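Local coordinates for activated BY transcription factor SSRB (Salmonella enterica, PDB 2WNW), which is a glycoside hydrolase family 30 protein that joins a TIM barrel to a beta-sandwich domain, at residues H240-L245 against D273-I278; N320-C325 against E394-V399; H309-L314 against V408-D413; A41-D46 against A381-S386. One frame throughout, in Å; residues are numbered along the deposited sequence.

Overall arrangement
Contact 1 lies within the TIM barrel, between the loop that leaves strand 234-239 and the start of helix 275-284. Contacts 2 and 3 set helix 305-322 of the barrel against the beta-sandwich. Their strands 393-399 and 405-411 are neighbours in one sheet, and their centres are about 13 Å apart. Contact 4 pairs strand 41-44, just ahead of the first barrel strand 48-51, with strand 382-388, next to 393-399 in that sheet; its centre is about 7 Å from that of contact 2. Contacts 1 and 2 touch where Phe-275 and Ile-278 meet Ser-323. A glycerol sits beside contact 1, about 3 Å from the side chain of Asp-273. The second subunit reaches all four contacts, most extensively contact 1.

Contact 1. Residues H240-L245 against D273-I278; sequences HDKDGL and DHFSQI
Lys-242 sets CG beside its backbone N (chi1 -68°), runs straight through chi2 and bends at chi3 (-83°), which turns its ammonium group to the carbonyl of Asp-273. The bond from Lys-242 NZ to Asp-273 O is 2.8 Å and falls on a lone pair in the carbonyl plane. The same NZ forms a salt bridge with Asp-316, which probably offsets the charge of this buried ammonium group. Farther back on the chain, Lys-242 CD rests on Ile-278 CD1 at 3.6 Å.

Gln-277 has an extended side chain whose amide meets the backbone of the 3-10 turn at 242-243. Its NE2 donates to Asp-243 O at 2.9 Å, approaching from above the carbonyl plane. Its OE1 accepts from the backbone N of Val-246, in the first turn of helix 245-252. The amide thus bridges the turn and the helix start.

Asp-243 CB lies over one face of the His-274 ring, 3.8 Å from its centroid, a CH-pi contact. The carboxylate of Asp-243 leads away to Thr-271, and His-274 ND1 bonds to Ser-387 of the second subunit. At the far end of the 240-245 segment, Leu-245 CD2 packs on Ile-278 CG1 at 3.9 Å.

The contact joins two successive strand-to-helix connections of the TIM barrel. Strand 264-268 lies against Lys-242, Leu-245 and Ile-278, and helix 305-322 meets Phe-275 and Ile-278.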
loop_
_atom_site.group_PDB
_atom_site.type_symbol
_atom_site.label_atom_id
_atom_site.label_comp_id
_atom_site.label_asym_id
_atom_site.label_seq_id
_atom_site.Cartn_x
_atom_site.Cartn_y
_atom_site.Cartn_z
ATOM N N HIS A 240 13.724 -9.526 -13.022
ATOM C CA HIS A 240 14.750 -8.890 -12.210
ATOM C C HIS A 240 14.075 -8.205 -11.018
ATOM O O HIS A 240 12.872 -8.375 -10.797
ATOM C CB HIS A 240 15.532 -7.895 -13.076
ATOM C CG HIS A 240 16.827 -7.440 -12.474
ATOM N ND1 HIS A 240 17.688 -8.293 -11.815
ATOM C CD2 HIS A 240 17.432 -6.228 -12.472
ATOM C CE1 HIS A 240 18.764 -7.630 -11.436
ATOM N NE2 HIS A 240 18.634 -6.372 -11.823
ATOM N N ASP A 241 14.831 -7.424 -10.256
ATOM C CA ASP A 241 14.282 -6.778 -9.063
ATOM C C ASP A 241 13.174 -5.747 -9.286
ATOM O O ASP A 241 13.057 -5.156 -10.351
ATOM C CB ASP A 241 15.430 -6.183 -8.255
ATOM C CG ASP A 241 16.539 -7.190 -8.030
ATOM O OD1 ASP A 241 16.226 -8.320 -7.597
ATOM O OD2 ASP A 241 17.716 -6.863 -8.288
ATOM N N LYS A 242 12.369 -5.528 -8.250
ATOM C CA LYS A 242 11.234 -4.619 -8.338
ATOM C C LYS A 242 11.507 -3.125 -8.523
ATOM O O LYS A 242 10.615 -2.385 -8.941
ATOM C CB LYS A 242 10.320 -4.846 -7.127
ATOM C CG LYS A 242 9.627 -6.207 -7.162
ATOM C CD LYS A 242 8.705 -6.420 -5.963
ATOM C CE LYS A 242 9.477 -6.905 -4.748
ATOM N NZ LYS A 242 8.593 -6.990 -3.548
ATOM N N ASP A 243 12.725 -2.677 -8.238
ATOM C CA ASP A 243 13.049 -1.257 -8.381
ATOM C C ASP A 243 13.028 -0.734 -9.826
ATOM O O ASP A 243 12.829 0.461 -10.049
ATOM C CB ASP A 243 14.410 -0.972 -7.744
ATOM C CG ASP A 243 15.540 -1.686 -8.452
ATOM O OD1 ASP A 243 16.165 -1.077 -9.348
ATOM O OD2 ASP A 243 15.792 -2.863 -8.119
ATOM N N GLY A 244 13.220 -1.618 -10.803
ATOM C CA GLY A 244 13.224 -1.179 -12.193
ATOM C C GLY A 244 12.020 -1.642 -12.992
ATOM O O GLY A 244 11.988 -1.542 -14.222
ATOM N N LEU A 245 11.015 -2.133 -12.280
ATOM C CA LEU A 245 9.794 -2.659 -12.881
ATOM C C LEU A 245 9.034 -1.711 -13.823
ATOM O O LEU A 245 8.785 -2.044 -14.987
ATOM C CB LEU A 245 8.868 -3.130 -11.759
ATOM C CG LEU A 245 7.840 -4.228 -12.014
ATOM C CD1 LEU A 245 8.488 -5.412 -12.708
ATOM C CD2 LEU A 245 7.243 -4.650 -10.671
ATOM N N ASP A 273 11.284 -3.999 -1.017
ATOM C CA ASP A 273 9.840 -3.994 -1.247
ATOM C C ASP A 273 9.360 -3.431 -2.585
ATOM O O ASP A 273 8.896 -4.179 -3.447
ATOM C CB ASP A 273 9.137 -3.233 -0.111
ATOM C CG ASP A 273 9.422 -3.821 1.268
ATOM O OD1 ASP A 273 10.052 -4.899 1.352
ATOM O OD2 ASP A 273 9.004 -3.201 2.276
ATOM N N HIS A 274 9.444 -2.112 -2.737
ATOM C CA HIS A 274 9.001 -1.435 -3.957
ATOM C C HIS A 274 7.622 -1.911 -4.411
ATOM O O HIS A 274 7.359 -2.032 -5.606
ATOM C CB HIS A 274 10.027 -1.652 -5.073
ATOM C CG HIS A 274 11.337 -0.973 -4.817
ATOM N ND1 HIS A 274 11.462 0.399 -4.757
ATOM C CD2 HIS A 274 12.571 -1.473 -4.566
ATOM C CE1 HIS A 274 12.714 0.714 -4.478
ATOM N NE2 HIS A 274 13.408 -0.404 -4.357
ATOM N N PHE A 275 6.735 -2.158 -3.452
ATOM C CA PHE A 275 5.395 -2.647 -3.768
ATOM C C PHE A 275 4.600 -1.713 -4.682
ATOM O O PHE A 275 3.801 -2.170 -5.499
ATOM C CB PHE A 275 4.599 -2.899 -2.477
ATOM C CG PHE A 275 5.260 -3.872 -1.525
ATOM C CD1 PHE A 275 5.684 -5.126 -1.966
ATOM C CD2 PHE A 275 5.446 -3.535 -0.187
ATOM C CE1 PHE A 275 6.289 -6.031 -1.082
ATOM C CE2 PHE A 275 6.048 -4.429 0.708
ATOM C CZ PHE A 275 6.472 -5.682 0.258
ATOM N N SER A 276 4.816 -0.408 -4.542
ATOM C CA SER A 276 4.097 0.570 -5.355
ATOM C C SER A 276 4.266 0.377 -6.859
ATOM O O SER A 276 3.360 0.704 -7.631
ATOM C CB SER A 276 4.520 1.993 -4.973
ATOM O OG SER A 276 4.013 2.351 -3.701
ATOM N N GLN A 277 5.413 -0.150 -7.285
ATOM C CA GLN A 277 5.632 -0.356 -8.713
ATOM C C GLN A 277 4.796 -1.514 -9.242
ATOM O O GLN A 277 4.378 -1.506 -10.400
ATOM C CB GLN A 277 7.122 -0.564 -9.008
ATOM C CG GLN A 277 7.923 0.723 -8.811
ATOM C CD GLN A 277 9.288 0.686 -9.456
ATOM O OE1 GLN A 277 9.439 0.229 -10.591
ATOM N NE2 GLN A 277 10.295 1.185 -8.742
ATOM N N ILE A 278 4.542 -2.503 -8.393
ATOM C CA ILE A 278 3.705 -3.628 -8.798
ATOM C C ILE A 278 2.285 -3.091 -8.960
ATOM O O ILE A 278 1.623 -3.339 -9.967
ATOM C CB ILE A 278 3.664 -4.735 -7.728
ATOM C CG1 ILE A 278 5.070 -5.267 -7.454
ATOM C CG2 ILE A 278 2.768 -5.878 -8.207
ATOM C CD1 ILE A 278 5.103 -6.279 -6.332
#

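Contact 2. Residues N320-C325 against E394-V399; sequences NFKSGC and EEVGFV
Helix 305-322 ends here in a Schellman motif with Gly-324 at positive phi, and its last turn lies against the extended strand 393-399, with CA atoms of Lys-322 and Val-396 5.9 Å apart. Phe-321 and Phe-398 both set CG beside the backbone N, and their rings make an edge-to-face pair. The edge of Phe-398 comes to the face of Phe-321, with CZ of Phe-398 3.9 Å from CG of Phe-321. The centroids are 5.5 Å apart and the planes lie at 72°.

Val-396 packs beside this pair. Its CG2 touches Phe-321 CB at 3.9 Å, and its CB meets Lys-322 CG at 3.6 Å as the two side chains run past each other in opposite directions. Lys-322 bends at chi2 and chi3 and ends in a salt bridge to Glu-395, NZ to OE2 at 3.2 Å, met from above the carboxylate plane. NZ also bonds to Ser-276 OG of the second subunit, while the other oxygen of Glu-395 is held by Ser-386. The charged pair therefore lies next to the subunit interface.

This is a helix-on-sheet contact between the two domains of the family 30 fold, the helix from the TIM barrel and the strand from the beta-sandwich.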
loop_
_atom_site.group_PDB
_atom_site.type_symbol
_atom_site.label_atom_id
_atom_site.label_comp_id
_atom_site.label_asym_id
_atom_site.label_seq_id
_atom_site.Cartn_x
_atom_site.Cartn_y
_atom_site.Cartn_z
ATOM N N ASN A 320 3.423 -8.200 -2.081
ATOM C CA ASN A 320 3.284 -8.480 -3.504
ATOM C C ASN A 320 1.832 -8.750 -3.874
ATOM O O ASN A 320 1.290 -8.129 -4.784
ATOM C CB ASN A 320 4.142 -9.691 -3.902
ATOM C CG ASN A 320 5.624 -9.372 -3.938
ATOM O OD1 ASN A 320 6.459 -10.262 -4.101
ATOM N ND2 ASN A 320 5.958 -8.102 -3.794
ATOM N N PHE A 321 1.196 -9.673 -3.163
ATOM C CA PHE A 321 -0.188 -10.004 -3.474
ATOM C C PHE A 321 -1.162 -8.856 -3.228
ATOM O O PHE A 321 -2.117 -8.683 -3.983
ATOM C CB PHE A 321 -0.596 -11.275 -2.728
ATOM C CG PHE A 321 0.016 -12.522 -3.307
ATOM C CD1 PHE A 321 -0.299 -12.926 -4.603
ATOM C CD2 PHE A 321 0.934 -13.272 -2.581
ATOM C CE1 PHE A 321 0.289 -14.057 -5.167
ATOM C CE2 PHE A 321 1.530 -14.407 -3.135
ATOM C CZ PHE A 321 1.208 -14.799 -4.432
ATOM N N LYS A 322 -0.924 -8.056 -2.193
ATOM C CA LYS A 322 -1.804 -6.920 -1.939
ATOM C C LYS A 322 -1.639 -5.903 -3.064
ATOM O O LYS A 322 -2.548 -5.126 -3.351
ATOM C CB LYS A 322 -1.461 -6.240 -0.611
ATOM C CG LYS A 322 -1.877 -7.023 0.616
ATOM C CD LYS A 322 -2.821 -6.209 1.495
ATOM C CE LYS A 322 -4.112 -5.870 0.781
ATOM N NZ LYS A 322 -5.031 -5.043 1.629
ATOM N N SER A 323 -0.475 -5.923 -3.707
ATOM C CA SER A 323 -0.175 -4.974 -4.774
ATOM C C SER A 323 -0.467 -5.406 -6.212
ATOM O O SER A 323 -0.224 -4.636 -7.137
ATOM C CB SER A 323 1.287 -4.540 -4.661
ATOM O OG SER A 323 1.527 -4.008 -3.370
ATOM N N GLY A 324 -0.963 -6.626 -6.408
ATOM C CA GLY A 324 -1.297 -7.066 -7.756
ATOM C C GLY A 324 -0.548 -8.260 -8.330
ATOM O O GLY A 324 -0.719 -8.580 -9.508
ATOM N N CYS A 325 0.263 -8.918 -7.504
ATOM C CA CYS A 325 1.063 -10.076 -7.920
ATOM C C CYS A 325 0.208 -11.258 -8.382
ATOM O O CYS A 325 -0.807 -11.575 -7.764
ATOM C CB CYS A 325 1.964 -10.516 -6.760
ATOM S SG CYS A 325 3.043 -11.912 -7.126
ATOM N N GLU A 394 0.283 -7.059 9.023
ATOM C CA GLU A 394 0.264 -7.279 7.584
ATOM C C GLU A 394 -0.772 -8.333 7.242
ATOM O O GLU A 394 -0.884 -9.349 7.924
ATOM C CB GLU A 394 1.653 -7.718 7.110
ATOM C CG GLU A 394 2.736 -6.668 7.368
ATOM C CD GLU A 394 4.100 -7.085 6.842
ATOM O OE1 GLU A 394 4.152 -7.853 5.861
ATOM O OE2 GLU A 394 5.117 -6.641 7.398
ATOM N N GLU A 395 -1.529 -8.095 6.179
ATOM C CA GLU A 395 -2.569 -9.035 5.801
ATOM C C GLU A 395 -2.959 -8.982 4.335
ATOM O O GLU A 395 -2.848 -7.945 3.684
ATOM C CB GLU A 395 -3.814 -8.776 6.654
ATOM C CG GLU A 395 -4.390 -7.351 6.537
ATOM C CD GLU A 395 -5.164 -7.120 5.248
ATOM O OE1 GLU A 395 -5.786 -8.084 4.754
ATOM O OE2 GLU A 395 -5.173 -5.976 4.734
ATOM N N VAL A 396 -3.415 -10.121 3.822
ATOM C CA VAL A 396 -3.887 -10.216 2.446
ATOM C C VAL A 396 -4.847 -11.397 2.382
ATOM O O VAL A 396 -4.601 -12.436 2.992
ATOM C CB VAL A 396 -2.728 -10.406 1.434
ATOM C CG1 VAL A 396 -2.007 -11.721 1.677
ATOM C CG2 VAL A 396 -3.273 -10.336 0.007
ATOM N N GLY A 397 -5.955 -11.223 1.670
ATOM C CA GLY A 397 -6.934 -12.290 1.569
ATOM C C GLY A 397 -7.200 -12.724 0.146
ATOM O O GLY A 397 -6.940 -11.980 -0.799
ATOM N N PHE A 398 -7.726 -13.936 0.003
ATOM C CA PHE A 398 -8.033 -14.511 -1.300
ATOM C C PHE A 398 -9.383 -15.214 -1.242
ATOM O O PHE A 398 -9.887 -15.526 -0.166
ATOM C CB PHE A 398 -7.007 -15.585 -1.676
ATOM C CG PHE A 398 -5.574 -15.144 -1.584
ATOM C CD1 PHE A 398 -4.874 -14.786 -2.729
ATOM C CD2 PHE A 398 -4.903 -15.155 -0.364
ATOM C CE1 PHE A 398 -3.519 -14.452 -2.666
ATOM C CE2 PHE A 398 -3.552 -14.823 -0.286
ATOM C CZ PHE A 398 -2.858 -14.473 -1.442
ATOM N N VAL A 399 -9.955 -15.461 -2.413
ATOM C CA VAL A 399 -11.195 -16.206 -2.515
ATOM C C VAL A 399 -10.884 -17.292 -3.534
ATOM O O VAL A 399 -10.639 -16.997 -4.707
ATOM C CB VAL A 399 -12.374 -15.359 -3.035
ATOM C CG1 VAL A 399 -13.618 -16.240 -3.142
ATOM C CG2 VAL A 399 -12.649 -14.195 -2.093
#

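Contact 3. Residues H309-L314 against V408-D413; sequences HWHTYL and VVYNRD
Tyr-410 OH is gripped by one bond across the contact, to His-311 ND1 at 2.7 Å with an angle of 156°. Either atom could be the donor. The hydroxyl lies at the imidazole edge, in its plane, and ND1 in turn lies in the phenol plane. Both side chains set CG anti to the backbone N (chi1 161° in Tyr-410, 170° in His-311), and cross at about a right angle.

Leu-314 lies over one face of the Tyr-410 ring. Its CD1 makes a CH-pi contact, 4.2 Å from the ring centroid. The backbone N of Arg-412 is above the opposite face. Trp-310 closes in obliquely, with NE1 3.8 Å from Tyr-410 CE2; this NE1 donates to Ser-435 O. Trp-310, His-311 and Tyr-410 form an aromatic cluster between helix 305-322 and strand 405-411.

Beyond it, His-311 CE1 stands over one face of the Arg-412 guanidinium, 3.6 Å from NH2. His-315 stacks on the same imidazole.

The phenol is thus packed on both faces with its hydroxyl paired. The guanidinium would tend to disfavour a positive charge on His-311, although its long, weak ion pair with Glu-394 may soften this. The bond to Tyr-410 OH leaves that charge undecided.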
loop_
_atom_site.group_PDB
_atom_site.type_symbol
_atom_site.label_atom_id
_atom_site.label_comp_id
_atom_site.label_asym_id
_atom_site.label_seq_id
_atom_site.Cartn_x
_atom_site.Cartn_y
_atom_site.Cartn_z
ATOM N N HIS A 309 14.455 -14.496 8.398
ATOM C CA HIS A 309 14.101 -15.159 7.144
ATOM C C HIS A 309 12.588 -15.325 7.054
ATOM O O HIS A 309 11.992 -15.174 5.986
ATOM C CB HIS A 309 14.806 -16.512 7.059
ATOM C CG HIS A 309 16.300 -16.406 7.032
ATOM N ND1 HIS A 309 17.127 -17.509 7.037
ATOM C CD2 HIS A 309 17.117 -15.325 7.010
ATOM C CE1 HIS A 309 18.387 -17.113 7.022
ATOM N NE2 HIS A 309 18.409 -15.792 7.005
ATOM N N TRP A 310 11.981 -15.635 8.193
ATOM C CA TRP A 310 10.537 -15.798 8.315
ATOM C C TRP A 310 9.895 -14.482 7.885
ATOM O O TRP A 310 8.982 -14.457 7.053
ATOM C CB TRP A 310 10.222 -16.137 9.781
ATOM C CG TRP A 310 8.801 -15.990 10.252
ATOM C CD1 TRP A 310 8.277 -14.935 10.952
ATOM C CD2 TRP A 310 7.761 -16.977 10.183
ATOM N NE1 TRP A 310 6.986 -15.210 11.332
ATOM C CE2 TRP A 310 6.643 -16.456 10.873
ATOM C CE3 TRP A 310 7.666 -18.253 9.607
ATOM C CZ2 TRP A 310 5.440 -17.168 11.007
ATOM C CZ3 TRP A 310 6.469 -18.963 9.741
ATOM C CH2 TRP A 310 5.374 -18.416 10.436
ATOM N N HIS A 311 10.402 -13.383 8.435
ATOM C CA HIS A 311 9.896 -12.059 8.098
ATOM C C HIS A 311 10.063 -11.724 6.621
ATOM O O HIS A 311 9.137 -11.240 5.983
ATOM C CB HIS A 311 10.615 -10.979 8.904
ATOM C CG HIS A 311 10.314 -9.591 8.433
ATOM N ND1 HIS A 311 9.124 -8.953 8.711
ATOM C CD2 HIS A 311 11.022 -8.743 7.647
ATOM C CE1 HIS A 311 9.111 -7.773 8.113
ATOM N NE2 HIS A 311 10.250 -7.622 7.461
ATOM N N THR A 312 11.258 -11.957 6.084
ATOM C CA THR A 312 11.516 -11.637 4.683
ATOM C C THR A 312 10.510 -12.287 3.737
ATOM O O THR A 312 9.959 -11.618 2.864
ATOM C CB THR A 312 12.955 -12.037 4.284
ATOM O OG1 THR A 312 13.885 -11.253 5.044
ATOM C CG2 THR A 312 13.199 -11.803 2.798
ATOM N N TYR A 313 10.258 -13.580 3.918
ATOM C CA TYR A 313 9.314 -14.280 3.056
ATOM C C TYR A 313 7.884 -13.777 3.217
ATOM O O TYR A 313 7.226 -13.435 2.232
ATOM C CB TYR A 313 9.349 -15.794 3.322
ATOM C CG TYR A 313 10.381 -16.541 2.501
ATOM C CD1 TYR A 313 11.720 -16.594 2.896
ATOM C CD2 TYR A 313 10.020 -17.165 1.304
ATOM C CE1 TYR A 313 12.677 -17.253 2.111
ATOM C CE2 TYR A 313 10.965 -17.818 0.514
ATOM C CZ TYR A 313 12.287 -17.859 0.922
ATOM O OH TYR A 313 13.211 -18.498 0.130
ATOM N N LEU A 314 7.398 -13.730 4.455
ATOM C CA LEU A 314 6.028 -13.281 4.697
ATOM C C LEU A 314 5.785 -11.834 4.289
ATOM O O LEU A 314 4.777 -11.524 3.658
ATOM C CB LEU A 314 5.657 -13.472 6.171
ATOM C CG LEU A 314 5.455 -14.923 6.618
ATOM C CD1 LEU A 314 5.301 -14.972 8.133
ATOM C CD2 LEU A 314 4.223 -15.511 5.929
ATOM N N VAL A 408 -4.574 -14.263 5.288
ATOM C CA VAL A 408 -3.269 -14.449 5.916
ATOM C C VAL A 408 -2.961 -13.184 6.718
ATOM O O VAL A 408 -3.078 -12.075 6.198
ATOM C CB VAL A 408 -2.149 -14.649 4.864
ATOM C CG1 VAL A 408 -0.810 -14.815 5.561
ATOM C CG2 VAL A 408 -2.449 -15.868 4.006
ATOM N N VAL A 409 -2.593 -13.353 7.984
ATOM C CA VAL A 409 -2.264 -12.220 8.844
ATOM C C VAL A 409 -0.920 -12.494 9.503
ATOM O O VAL A 409 -0.692 -13.578 10.042
ATOM C CB VAL A 409 -3.324 -12.003 9.957
ATOM C CG1 VAL A 409 -2.942 -10.789 10.806
ATOM C CG2 VAL A 409 -4.704 -11.800 9.338
ATOM N N TYR A 410 -0.036 -11.502 9.453
ATOM C CA TYR A 410 1.300 -11.608 10.025
ATOM C C TYR A 410 1.579 -10.386 10.901
ATOM O O TYR A 410 1.470 -9.243 10.446
ATOM C CB TYR A 410 2.333 -11.698 8.892
ATOM C CG TYR A 410 3.755 -11.363 9.295
ATOM C CD1 TYR A 410 4.484 -10.402 8.592
ATOM C CD2 TYR A 410 4.366 -11.993 10.379
ATOM C CE1 TYR A 410 5.786 -10.073 8.961
ATOM C CE2 TYR A 410 5.670 -11.673 10.756
ATOM C CZ TYR A 410 6.370 -10.713 10.044
ATOM O OH TYR A 410 7.651 -10.386 10.419
ATOM N N ASN A 411 1.927 -10.634 12.158
ATOM C CA ASN A 411 2.220 -9.560 13.102
ATOM C C ASN A 411 3.723 -9.293 13.170
ATOM O O ASN A 411 4.461 -10.051 13.800
ATOM C CB ASN A 411 1.693 -9.932 14.497
ATOM C CG ASN A 411 2.112 -8.935 15.558
ATOM O OD1 ASN A 411 2.374 -7.772 15.251
ATOM N ND2 ASN A 411 2.168 -9.380 16.817
ATOM N N ARG A 412 4.179 -8.212 12.535
ATOM C CA ARG A 412 5.607 -7.901 12.551
ATOM C C ARG A 412 6.025 -7.111 13.788
ATOM O O ARG A 412 7.212 -6.855 13.989
ATOM C CB ARG A 412 6.019 -7.130 11.283
ATOM C CG ARG A 412 5.531 -5.694 11.214
ATOM C CD ARG A 412 6.050 -4.985 9.967
ATOM N NE ARG A 412 7.510 -4.893 9.943
ATOM C CZ ARG A 412 8.207 -4.353 8.946
ATOM N NH1 ARG A 412 7.579 -3.854 7.889
ATOM N NH2 ARG A 412 9.530 -4.315 9.000
ATOM N N ASP A 413 5.056 -6.736 14.619
ATOM C CA ASP A 413 5.347 -5.981 15.835
ATOM C C ASP A 413 6.122 -6.899 16.779
ATOM O O ASP A 413 6.091 -8.123 16.630
ATOM C CB ASP A 413 4.044 -5.528 16.509
ATOM C CG ASP A 413 4.223 -4.284 17.380
ATOM O OD1 ASP A 413 5.376 -3.936 17.718
ATOM O OD2 ASP A 413 3.200 -3.654 17.729
#

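Contact 4. Residues A41-D46 against A381-S386; sequences ALQQID and ARVMLS
An antiparallel strand pair with a beta bulge joins residues 41-44 to the beta-sandwich strand 382-388; the register slips by one between Ala-41 and Gln-44. Ala-381 O accepts from Ile-45 N at 2.9 Å, nearly along the C=O axis. Ile-45 CG1 packs against Ala-381 CB.

Arg-382 and Gln-44 form a non-hydrogen-bonded pair. The Arg-382 side chain is extended from CG to NE and runs across to strand 41-44. Its NH1 reaches Leu-42 O at 3.0 Å in the guanidinium plane, and Gln-44 CB lies over one guanidinium face. Ala-41 CB touches Arg-382 CD.

Val-383 is held through both backbone groups, N to Gln-43 O at 3.0 Å and O from Leu-42 N at 2.6 Å. Its CG1 meets Leu-42 CD1, and its CG2 meets Ile-45 CG2. Met-384 is the non-hydrogen-bonded partner of Ala-41.

The Gln-43 side chain bends at chi2 (-82°). Its NE2 lies 3.3 Å from Val-383 CG2 and donates to the carbonyls of Phe-321 and Cys-325.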
loop_
_atom_site.group_PDB
_atom_site.type_symbol
_atom_site.label_atom_id
_atom_site.label_comp_id
_atom_site.label_asym_id
_atom_site.label_seq_id
_atom_site.Cartn_x
_atom_site.Cartn_y
_atom_site.Cartn_z
ATOM N N ALA A 41 -13.478 -8.646 -5.674
ATOM C CA ALA A 41 -12.311 -9.410 -6.091
ATOM C C ALA A 41 -11.322 -8.578 -6.894
ATOM O O ALA A 41 -11.704 -7.702 -7.670
ATOM C CB ALA A 41 -12.751 -10.625 -6.902
ATOM N N LEU A 42 -10.041 -8.863 -6.701
ATOM C CA LEU A 42 -8.996 -8.144 -7.410
ATOM C C LEU A 42 -8.337 -9.063 -8.445
ATOM O O LEU A 42 -9.040 -9.770 -9.174
ATOM C CB LEU A 42 -7.989 -7.580 -6.399
ATOM C CG LEU A 42 -8.650 -6.681 -5.336
ATOM C CD1 LEU A 42 -7.617 -6.188 -4.335
ATOM C CD2 LEU A 42 -9.336 -5.501 -6.016
ATOM N N GLN A 43 -7.009 -9.074 -8.516
ATOM C CA GLN A 43 -6.326 -9.896 -9.517
ATOM C C GLN A 43 -6.351 -11.399 -9.253
ATOM O O GLN A 43 -6.477 -11.842 -8.110
ATOM C CB GLN A 43 -4.867 -9.445 -9.683
ATOM C CG GLN A 43 -3.884 -10.102 -8.718
ATOM C CD GLN A 43 -3.844 -9.441 -7.350
ATOM O OE1 GLN A 43 -4.728 -8.665 -6.991
ATOM N NE2 GLN A 43 -2.813 -9.757 -6.574
ATOM N N GLN A 44 -6.217 -12.176 -10.328
ATOM C CA GLN A 44 -6.207 -13.633 -10.236
ATOM C C GLN A 44 -4.772 -14.122 -10.074
ATOM O O GLN A 44 -3.849 -13.571 -10.677
ATOM C CB GLN A 44 -6.818 -14.250 -11.497
ATOM C CG GLN A 44 -7.115 -15.733 -11.375
ATOM C CD GLN A 44 -7.976 -16.252 -12.517
ATOM O OE1 GLN A 44 -8.856 -17.089 -12.312
ATOM N NE2 GLN A 44 -7.722 -15.764 -13.724
ATOM N N ILE A 45 -4.581 -15.153 -9.261
ATOM C CA ILE A 45 -3.247 -15.692 -9.041
ATOM C C ILE A 45 -3.136 -17.097 -9.631
ATOM O O ILE A 45 -4.115 -17.845 -9.665
ATOM C CB ILE A 45 -2.895 -15.681 -7.527
ATOM C CG1 ILE A 45 -3.771 -16.667 -6.753
ATOM C CG2 ILE A 45 -3.116 -14.272 -6.961
ATOM C CD1 ILE A 45 -3.147 -18.036 -6.597
ATOM N N ASP A 46 -1.941 -17.444 -10.100
ATOM C CA ASP A 46 -1.714 -18.742 -10.724
ATOM C C ASP A 46 -1.209 -19.853 -9.809
ATOM O O ASP A 46 -1.248 -21.026 -10.189
ATOM C CB ASP A 46 -0.755 -18.584 -11.911
ATOM C CG ASP A 46 -1.282 -17.615 -12.958
ATOM O OD1 ASP A 46 -2.517 -17.468 -13.050
ATOM O OD2 ASP A 46 -0.472 -17.013 -13.696
ATOM N N ALA A 381 -7.526 -18.638 -7.816
ATOM C CA ALA A 381 -8.121 -17.828 -6.763
ATOM C C ALA A 381 -7.858 -16.355 -7.061
ATOM O O ALA A 381 -6.936 -16.016 -7.806
ATOM C CB ALA A 381 -7.513 -18.198 -5.406
ATOM N N ARG A 382 -8.677 -15.479 -6.492
ATOM C CA ARG A 382 -8.480 -14.051 -6.681
ATOM C C ARG A 382 -8.240 -13.386 -5.337
ATOM O O ARG A 382 -8.783 -13.808 -4.316
ATOM C CB ARG A 382 -9.695 -13.405 -7.361
ATOM C CG ARG A 382 -9.770 -13.663 -8.860
ATOM C CD ARG A 382 -10.907 -12.887 -9.508
ATOM N NE ARG A 382 -10.988 -13.135 -10.947
ATOM C CZ ARG A 382 -10.283 -12.486 -11.870
ATOM N NH1 ARG A 382 -9.431 -11.529 -11.521
ATOM N NH2 ARG A 382 -10.427 -12.803 -13.151
ATOM N N VAL A 383 -7.398 -12.362 -5.334
ATOM C CA VAL A 383 -7.133 -11.627 -4.111
ATOM C C VAL A 383 -8.409 -10.838 -3.837
ATOM O O VAL A 383 -9.068 -10.382 -4.771
ATOM C CB VAL A 383 -5.955 -10.645 -4.293
ATOM C CG1 VAL A 383 -5.914 -9.648 -3.136
ATOM C CG2 VAL A 383 -4.646 -11.420 -4.370
ATOM N N MET A 384 -8.777 -10.697 -2.571
ATOM C CA MET A 384 -9.977 -9.940 -2.235
ATOM C C MET A 384 -9.579 -8.620 -1.590
ATOM O O MET A 384 -8.469 -8.480 -1.074
ATOM C CB MET A 384 -10.865 -10.722 -1.261
ATOM C CG MET A 384 -10.295 -10.839 0.148
ATOM S SD MET A 384 -11.518 -11.472 1.330
ATOM C CE MET A 384 -10.878 -13.100 1.656
ATOM N N LEU A 385 -10.481 -7.649 -1.633
ATOM C CA LEU A 385 -10.218 -6.360 -1.019
ATOM C C LEU A 385 -10.263 -6.537 0.495
ATOM O O LEU A 385 -11.143 -7.219 1.021
ATOM C CB LEU A 385 -11.284 -5.342 -1.438
ATOM C CG LEU A 385 -11.251 -3.998 -0.707
ATOM C CD1 LEU A 385 -9.979 -3.243 -1.093
ATOM C CD2 LEU A 385 -12.489 -3.178 -1.066
ATOM N N SER A 386 -9.306 -5.940 1.192
ATOM C CA SER A 386 -9.274 -6.002 2.648
ATOM C C SER A 386 -8.439 -4.824 3.136
ATOM O O SER A 386 -7.668 -4.248 2.365
ATOM C CB SER A 386 -8.663 -7.322 3.134
ATOM O OG SER A 386 -7.291 -7.426 2.798
#